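Local coordinates for sugar ABC transporter substrate-binding protein, BlMnBP1 (Bifidobacterium animalis subsp. lactis ATCC 27673, PDB 6I5R) that binds manno-oligosaccharides such as mannobiose as the solute-binding protein of an ABC transporter, probably delivering them to the membrane permease for uptake, at residues 57-70 with 339-353. Numbering follows the deposited sequence.
Sequences KNWKSYIEDFNKMY and IFVKWMTEDSGFAKN
In one lobe of this periplasmic-binding-protein fold, helix 59-69 crosses the C-terminal half of helix 331-346 and reaches the short helix 350-353 that follows, and Trp-343 fills the middle of the joint. Its CG stands anti to the backbone N (chi1 -176°), which sends the indole out toward helix 59-69. There CB of Phe-66 sits over the six-membered ring, 3.6 Å from its centroid. The Phe-66 ring turns its CD1 edge to the indole's five-membered ring while taking the edge of Phe-340 on its own face: CD1 of Phe-340 lies over the ring centre, with the two phenyl planes at 86°. Ser-348 CA backs the other indole face, and the bent end of Met-69 puts CE 3.9 Å from Trp-343 CD1 at the indole edge. An alanine in place of Trp-343 would probably open a gap between the helices and leave the Phe-66 edge without the face it packs on. Farther along, CG2 of Ile-339 presses onto one face of Tyr-70, whose hydroxyl is held by Thr-32 and Gly-30.

Polar contacts gather toward the other end. Asn-353 ND2 donates to Tyr-62 OH at 3.0 Å, nearly straight at 164° and in the amide plane, while CD of Lys-57 lies over one face of the tyrosine. Lys-57 NZ makes a salt bridge to Asp-65 OD2 (2.6 Å), and a water ties that same oxygen to Ser-348 O. Trp-59 brings CZ3 to Met-344 CE at 3.9 Å, and its ring runs nearly parallel to Phe-350 but slid well aside. With Phe-42 meeting both Trp-59 and Phe-340 edge-to-face, and Phe-66 touching Val-75, helices 59-69 and 331-346 form a layer against the parallel strands 38-44 and 73-79, the alpha/beta layering typical of solute-binding protein lobes.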
loop_
_atom_site.group_PDB
_atom_site.type_symbol
_atom_site.label_atom_id
_atom_site.label_comp_id
_atom_site.label_asym_id
_atom_site.label_seq_id
_atom_site.Cartn_x
_atom_site.Cartn_y
_atom_site.Cartn_z
ATOM N N LYS A 57 5.339 -8.439 17.505
ATOM C CA LYS A 57 4.072 -8.730 18.179
ATOM C C LYS A 57 3.109 -9.373 17.183
ATOM O O LYS A 57 2.675 -8.726 16.227
ATOM C CB LYS A 57 3.494 -7.445 18.763
ATOM C CG LYS A 57 2.348 -7.607 19.750
ATOM C CD LYS A 57 1.934 -6.233 20.263
ATOM C CE LYS A 57 0.719 -6.326 21.171
ATOM N NZ LYS A 57 0.952 -7.284 22.274
ATOM N N ASN A 58 2.752 -10.634 17.401
ATOM C CA ASN A 58 1.932 -11.345 16.424
ATOM C C ASN A 58 0.441 -11.196 16.733
ATOM O O ASN A 58 0.024 -10.563 17.709
ATOM C CB ASN A 58 2.323 -12.821 16.328
ATOM C CG ASN A 58 1.977 -13.642 17.590
ATOM O OD1 ASN A 58 1.241 -13.192 18.481
ATOM N ND2 ASN A 58 2.524 -14.869 17.657
ATOM N N TRP A 59 -0.376 -11.804 15.880
ATOM C CA TRP A 59 -1.815 -11.652 16.026
ATOM C C TRP A 59 -2.279 -12.148 17.383
ATOM O O TRP A 59 -3.115 -11.505 18.030
ATOM C CB TRP A 59 -2.554 -12.392 14.919
ATOM C CG TRP A 59 -2.550 -11.592 13.648
ATOM C CD1 TRP A 59 -2.150 -12.019 12.414
ATOM C CD2 TRP A 59 -2.942 -10.224 13.494
ATOM N NE1 TRP A 59 -2.293 -11.007 11.496
ATOM C CE2 TRP A 59 -2.765 -9.889 12.130
ATOM C CE3 TRP A 59 -3.434 -9.249 14.372
ATOM C CZ2 TRP A 59 -3.047 -8.617 11.622
ATOM C CZ3 TRP A 59 -3.713 -7.979 13.865
ATOM C CH2 TRP A 59 -3.511 -7.677 12.501
ATOM N N LYS A 60 -1.756 -13.296 17.824
ATOM C CA LYS A 60 -2.197 -13.862 19.093
ATOM C C LYS A 60 -1.972 -12.887 20.231
ATOM O O LYS A 60 -2.801 -12.790 21.152
ATOM C CB LYS A 60 -1.455 -15.157 19.403
ATOM C CG LYS A 60 -1.900 -16.392 18.675
ATOM C CD LYS A 60 -1.081 -17.558 19.182
ATOM C CE LYS A 60 -1.677 -18.885 18.797
ATOM N NZ LYS A 60 -1.930 -18.974 17.348
ATOM N N SER A 61 -0.845 -12.170 20.191
ATOM C CA SER A 61 -0.510 -11.198 21.231
ATOM C C SER A 61 -1.475 -10.018 21.224
ATOM O O SER A 61 -1.885 -9.536 22.297
ATOM C CB SER A 61 0.927 -10.719 21.047
ATOM O OG SER A 61 1.305 -9.825 22.079
ATOM N N TYR A 62 -1.831 -9.518 20.031
ATOM C CA TYR A 62 -2.823 -8.457 19.946
ATOM C C TYR A 62 -4.176 -8.940 20.457
ATOM O O TYR A 62 -4.860 -8.235 21.212
ATOM C CB TYR A 62 -2.988 -7.973 18.505
ATOM C CG TYR A 62 -1.892 -7.091 18.021
ATOM C CD1 TYR A 62 -1.799 -5.789 18.467
ATOM C CD2 TYR A 62 -0.953 -7.548 17.102
ATOM C CE1 TYR A 62 -0.777 -4.970 18.031
ATOM C CE2 TYR A 62 0.042 -6.731 16.636
ATOM C CZ TYR A 62 0.136 -5.444 17.116
ATOM O OH TYR A 62 1.143 -4.617 16.685
ATOM N N ILE A 63 -4.586 -10.142 20.050
ATOM C CA ILE A 63 -5.907 -10.613 20.436
ATOM C C ILE A 63 -5.961 -10.836 21.935
ATOM O O ILE A 63 -6.973 -10.552 22.587
ATOM C CB ILE A 63 -6.285 -11.868 19.643
ATOM C CG1 ILE A 63 -6.364 -11.469 18.166
ATOM C CG2 ILE A 63 -7.613 -12.452 20.188
ATOM C CD1 ILE A 63 -6.332 -12.590 17.192
ATOM N N GLU A 64 -4.871 -11.338 22.507
ATOM C CA GLU A 64 -4.783 -11.440 23.960
ATOM C C GLU A 64 -4.978 -10.077 24.623
ATOM O O GLU A 64 -5.729 -9.949 25.603
ATOM C CB GLU A 64 -3.430 -12.043 24.322
ATOM C CG GLU A 64 -3.125 -12.011 25.764
ATOM C CD GLU A 64 -1.775 -12.606 26.046
ATOM O OE1 GLU A 64 -1.679 -13.845 25.979
ATOM O OE2 GLU A 64 -0.803 -11.850 26.317
ATOM N N ASP A 65 -4.278 -9.052 24.133
ATOM C CA ASP A 65 -4.439 -7.717 24.697
ATOM C C ASP A 65 -5.876 -7.238 24.558
ATOM O O ASP A 65 -6.449 -6.688 25.500
ATOM C CB ASP A 65 -3.495 -6.725 24.029
ATOM C CG ASP A 65 -2.064 -6.974 24.384
ATOM O OD1 ASP A 65 -1.806 -7.586 25.444
ATOM O OD2 ASP A 65 -1.178 -6.568 23.627
ATOM N N PHE A 66 -6.468 -7.424 23.372
ATOM C CA PHE A 66 -7.860 -7.064 23.181
ATOM C C PHE A 66 -8.755 -7.812 24.160
ATOM O O PHE A 66 -9.735 -7.257 24.675
ATOM C CB PHE A 66 -8.249 -7.369 21.739
ATOM C CG PHE A 66 -9.729 -7.277 21.464
ATOM C CD1 PHE A 66 -10.344 -6.044 21.329
ATOM C CD2 PHE A 66 -10.480 -8.410 21.274
ATOM C CE1 PHE A 66 -11.674 -5.951 21.031
ATOM C CE2 PHE A 66 -11.831 -8.321 20.989
ATOM C CZ PHE A 66 -12.420 -7.084 20.877
ATOM N N ASN A 67 -8.454 -9.088 24.410
ATOM C CA ASN A 67 -9.370 -9.898 25.213
ATOM C C ASN A 67 -9.306 -9.521 26.688
ATOM O O ASN A 67 -10.198 -9.891 27.451
ATOM C CB ASN A 67 -9.097 -11.395 25.047
ATOM C CG ASN A 67 -9.694 -11.959 23.780
ATOM O OD1 ASN A 67 -9.128 -12.837 23.161
ATOM N ND2 ASN A 67 -10.862 -11.472 23.408
ATOM N N LYS A 68 -8.287 -8.781 27.104
ATOM C CA LYS A 68 -8.311 -8.243 28.460
ATOM C C LYS A 68 -9.432 -7.231 28.616
ATOM O O LYS A 68 -10.001 -7.078 29.710
ATOM C CB LYS A 68 -6.966 -7.612 28.805
ATOM C CG LYS A 68 -5.757 -8.578 28.659
ATOM C CD LYS A 68 -4.502 -7.952 29.193
ATOM C CE LYS A 68 -3.249 -8.491 28.527
ATOM N NZ LYS A 68 -2.990 -9.896 28.863
ATOM N N MET A 69 -9.784 -6.547 27.523
ATOM C CA MET A 69 -10.835 -5.545 27.549
ATOM C C MET A 69 -12.194 -6.120 27.168
ATOM O O MET A 69 -13.211 -5.713 27.754
ATOM C CB MET A 69 -10.454 -4.379 26.629
ATOM C CG MET A 69 -11.462 -3.236 26.655
ATOM S SD MET A 69 -11.082 -1.931 25.470
ATOM C CE MET A 69 -9.487 -1.339 26.051
ATOM N N TYR A 70 -12.231 -7.086 26.241
ATOM C CA TYR A 70 -13.467 -7.727 25.795
ATOM C C TYR A 70 -13.233 -9.226 25.783
ATOM O O TYR A 70 -12.938 -9.813 24.732
ATOM C CB TYR A 70 -13.907 -7.263 24.405
ATOM C CG TYR A 70 -14.456 -5.860 24.358
ATOM C CD1 TYR A 70 -15.800 -5.604 24.605
ATOM C CD2 TYR A 70 -13.627 -4.783 24.068
ATOM C CE1 TYR A 70 -16.314 -4.311 24.572
ATOM C CE2 TYR A 70 -14.128 -3.499 24.016
ATOM C CZ TYR A 70 -15.472 -3.270 24.266
ATOM O OH TYR A 70 -15.967 -1.988 24.219
ATOM N N ILE A 339 -16.105 -2.772 17.262
ATOM C CA ILE A 339 -15.321 -2.625 18.485
ATOM C C ILE A 339 -13.880 -3.072 18.262
ATOM O O ILE A 339 -12.938 -2.365 18.621
ATOM C CB ILE A 339 -15.985 -3.406 19.631
ATOM C CG1 ILE A 339 -17.356 -2.792 19.914
ATOM C CG2 ILE A 339 -15.097 -3.416 20.858
ATOM C CD1 ILE A 339 -18.198 -3.543 20.945
ATOM N N PHE A 340 -13.676 -4.251 17.654
ATOM C CA PHE A 340 -12.312 -4.715 17.422
ATOM C C PHE A 340 -11.549 -3.778 16.481
ATOM O O PHE A 340 -10.366 -3.506 16.693
ATOM C CB PHE A 340 -12.326 -6.148 16.866
ATOM C CG PHE A 340 -10.950 -6.683 16.595
ATOM C CD1 PHE A 340 -10.107 -6.999 17.647
ATOM C CD2 PHE A 340 -10.495 -6.838 15.303
ATOM C CE1 PHE A 340 -8.828 -7.441 17.420
ATOM C CE2 PHE A 340 -9.199 -7.296 15.065
ATOM C CZ PHE A 340 -8.378 -7.605 16.128
ATOM N N VAL A 341 -12.196 -3.287 15.423
ATOM C CA VAL A 341 -11.510 -2.343 14.540
ATOM C C VAL A 341 -11.130 -1.083 15.307
ATOM O O VAL A 341 -10.018 -0.559 15.180
ATOM C CB VAL A 341 -12.388 -2.010 13.320
ATOM C CG1 VAL A 341 -11.817 -0.825 12.558
ATOM C CG2 VAL A 341 -12.506 -3.205 12.408
ATOM N N LYS A 342 -12.046 -0.555 16.104
ATOM C CA LYS A 342 -11.704 0.654 16.833
ATOM C C LYS A 342 -10.593 0.382 17.836
ATOM O O LYS A 342 -9.714 1.228 18.043
ATOM C CB LYS A 342 -12.931 1.225 17.541
ATOM C CG LYS A 342 -12.686 2.598 18.176
ATOM C CD LYS A 342 -14.003 3.353 18.431
ATOM C CE LYS A 342 -13.774 4.800 18.823
ATOM N NZ LYS A 342 -15.067 5.530 19.000
ATOM N N TRP A 343 -10.618 -0.795 18.466
ATOM C CA TRP A 343 -9.537 -1.173 19.371
ATOM C C TRP A 343 -8.222 -1.255 18.606
ATOM O O TRP A 343 -7.185 -0.757 19.064
ATOM C CB TRP A 343 -9.844 -2.513 20.087
ATOM C CG TRP A 343 -8.758 -2.837 21.093
ATOM C CD1 TRP A 343 -8.650 -2.353 22.366
ATOM C CD2 TRP A 343 -7.588 -3.625 20.869
ATOM N NE1 TRP A 343 -7.505 -2.822 22.954
ATOM C CE2 TRP A 343 -6.836 -3.610 22.058
ATOM C CE3 TRP A 343 -7.116 -4.374 19.786
ATOM C CZ2 TRP A 343 -5.611 -4.275 22.181
ATOM C CZ3 TRP A 343 -5.910 -5.065 19.922
ATOM C CH2 TRP A 343 -5.173 -5.001 21.106
ATOM N N MET A 344 -8.240 -1.916 17.446
ATOM C CA MET A 344 -7.046 -1.955 16.612
ATOM C C MET A 344 -6.550 -0.546 16.313
ATOM O O MET A 344 -5.350 -0.263 16.402
ATOM C CB MET A 344 -7.337 -2.703 15.314
ATOM C CG MET A 344 -7.353 -4.220 15.438
ATOM S SD MET A 344 -5.848 -4.943 16.131
ATOM C CE MET A 344 -4.547 -4.373 14.996
ATOM N N THR A 345 -7.469 0.359 15.971
ATOM C CA THR A 345 -7.080 1.703 15.559
ATOM C C THR A 345 -6.557 2.523 16.727
ATOM O O THR A 345 -5.507 3.156 16.621
ATOM C CB THR A 345 -8.265 2.420 14.903
ATOM O OG1 THR A 345 -8.712 1.654 13.785
ATOM C CG2 THR A 345 -7.852 3.801 14.430
ATOM N N GLU A 346 -7.268 2.522 17.856
ATOM C CA GLU A 346 -6.968 3.467 18.922
ATOM C C GLU A 346 -6.063 2.898 19.996
ATOM O O GLU A 346 -5.295 3.663 20.594
ATOM C CB GLU A 346 -8.250 3.955 19.592
ATOM C CG GLU A 346 -9.215 4.588 18.638
ATOM C CD GLU A 346 -10.098 5.603 19.308
ATOM O OE1 GLU A 346 -10.145 5.652 20.579
ATOM O OE2 GLU A 346 -10.730 6.388 18.557
ATOM N N ASP A 347 -6.087 1.576 20.212
ATOM C CA ASP A 347 -5.445 0.988 21.392
ATOM C C ASP A 347 -4.348 -0.032 21.096
ATOM O O ASP A 347 -3.415 -0.157 21.902
ATOM C CB ASP A 347 -6.493 0.297 22.296
ATOM C CG ASP A 347 -7.371 1.280 23.084
ATOM O OD1 ASP A 347 -7.328 2.498 22.858
ATOM O OD2 ASP A 347 -8.147 0.831 23.952
ATOM N N SER A 348 -4.431 -0.767 19.988
ATOM C CA SER A 348 -3.594 -1.949 19.806
ATOM C C SER A 348 -2.109 -1.629 19.792
ATOM O O SER A 348 -1.294 -2.453 20.232
ATOM C CB SER A 348 -3.938 -2.659 18.499
ATOM O OG SER A 348 -3.657 -1.841 17.400
ATOM N N GLY A 349 -1.724 -0.503 19.194
ATOM C CA GLY A 349 -0.328 -0.257 18.884
ATOM C C GLY A 349 0.147 -0.833 17.561
ATOM O O GLY A 349 1.353 -0.791 17.285
ATOM N N PHE A 350 -0.753 -1.386 16.740
ATOM C CA PHE A 350 -0.334 -1.990 15.475
ATOM C C PHE A 350 0.521 -1.026 14.646
ATOM O O PHE A 350 1.597 -1.387 14.165
ATOM C CB PHE A 350 -1.572 -2.456 14.683
ATOM C CG PHE A 350 -1.243 -3.054 13.356
ATOM C CD1 PHE A 350 -1.162 -2.264 12.193
ATOM C CD2 PHE A 350 -0.981 -4.394 13.245
ATOM C CE1 PHE A 350 -0.820 -2.819 10.974
ATOM C CE2 PHE A 350 -0.637 -4.944 12.008
ATOM C CZ PHE A 350 -0.569 -4.143 10.876
ATOM N N ALA A 351 0.066 0.213 14.479
ATOM C CA ALA A 351 0.819 1.148 13.662
ATOM C C ALA A 351 2.205 1.423 14.247
ATOM O O ALA A 351 3.203 1.435 13.505
ATOM C CB ALA A 351 0.011 2.436 13.493
ATOM N N LYS A 352 2.297 1.648 15.564
ATOM C CA LYS A 352 3.603 1.879 16.184
ATOM C C LYS A 352 4.539 0.689 15.979
ATOM O O LYS A 352 5.757 0.865 15.872
ATOM C CB LYS A 352 3.404 2.211 17.675
ATOM C CG LYS A 352 4.654 2.420 18.484
ATOM C CD LYS A 352 4.333 2.978 19.901
ATOM C CE LYS A 352 3.634 1.961 20.794
ATOM N NZ LYS A 352 4.630 0.941 21.305
ATOM N N ASN A 353 3.984 -0.513 15.845
ATOM C CA ASN A 353 4.810 -1.723 15.837
ATOM C C ASN A 353 5.252 -2.145 14.455
ATOM O O ASN A 353 6.362 -2.669 14.281
ATOM C CB ASN A 353 4.036 -2.827 16.545
ATOM C CG ASN A 353 3.926 -2.557 17.991
ATOM O OD1 ASN A 353 4.781 -1.860 18.535
ATOM N ND2 ASN A 353 2.879 -3.063 18.640
HETATM O O HOH W 1 5.690 -5.756 15.692
HETATM O O HOH W 2 -2.296 -4.319 22.193
#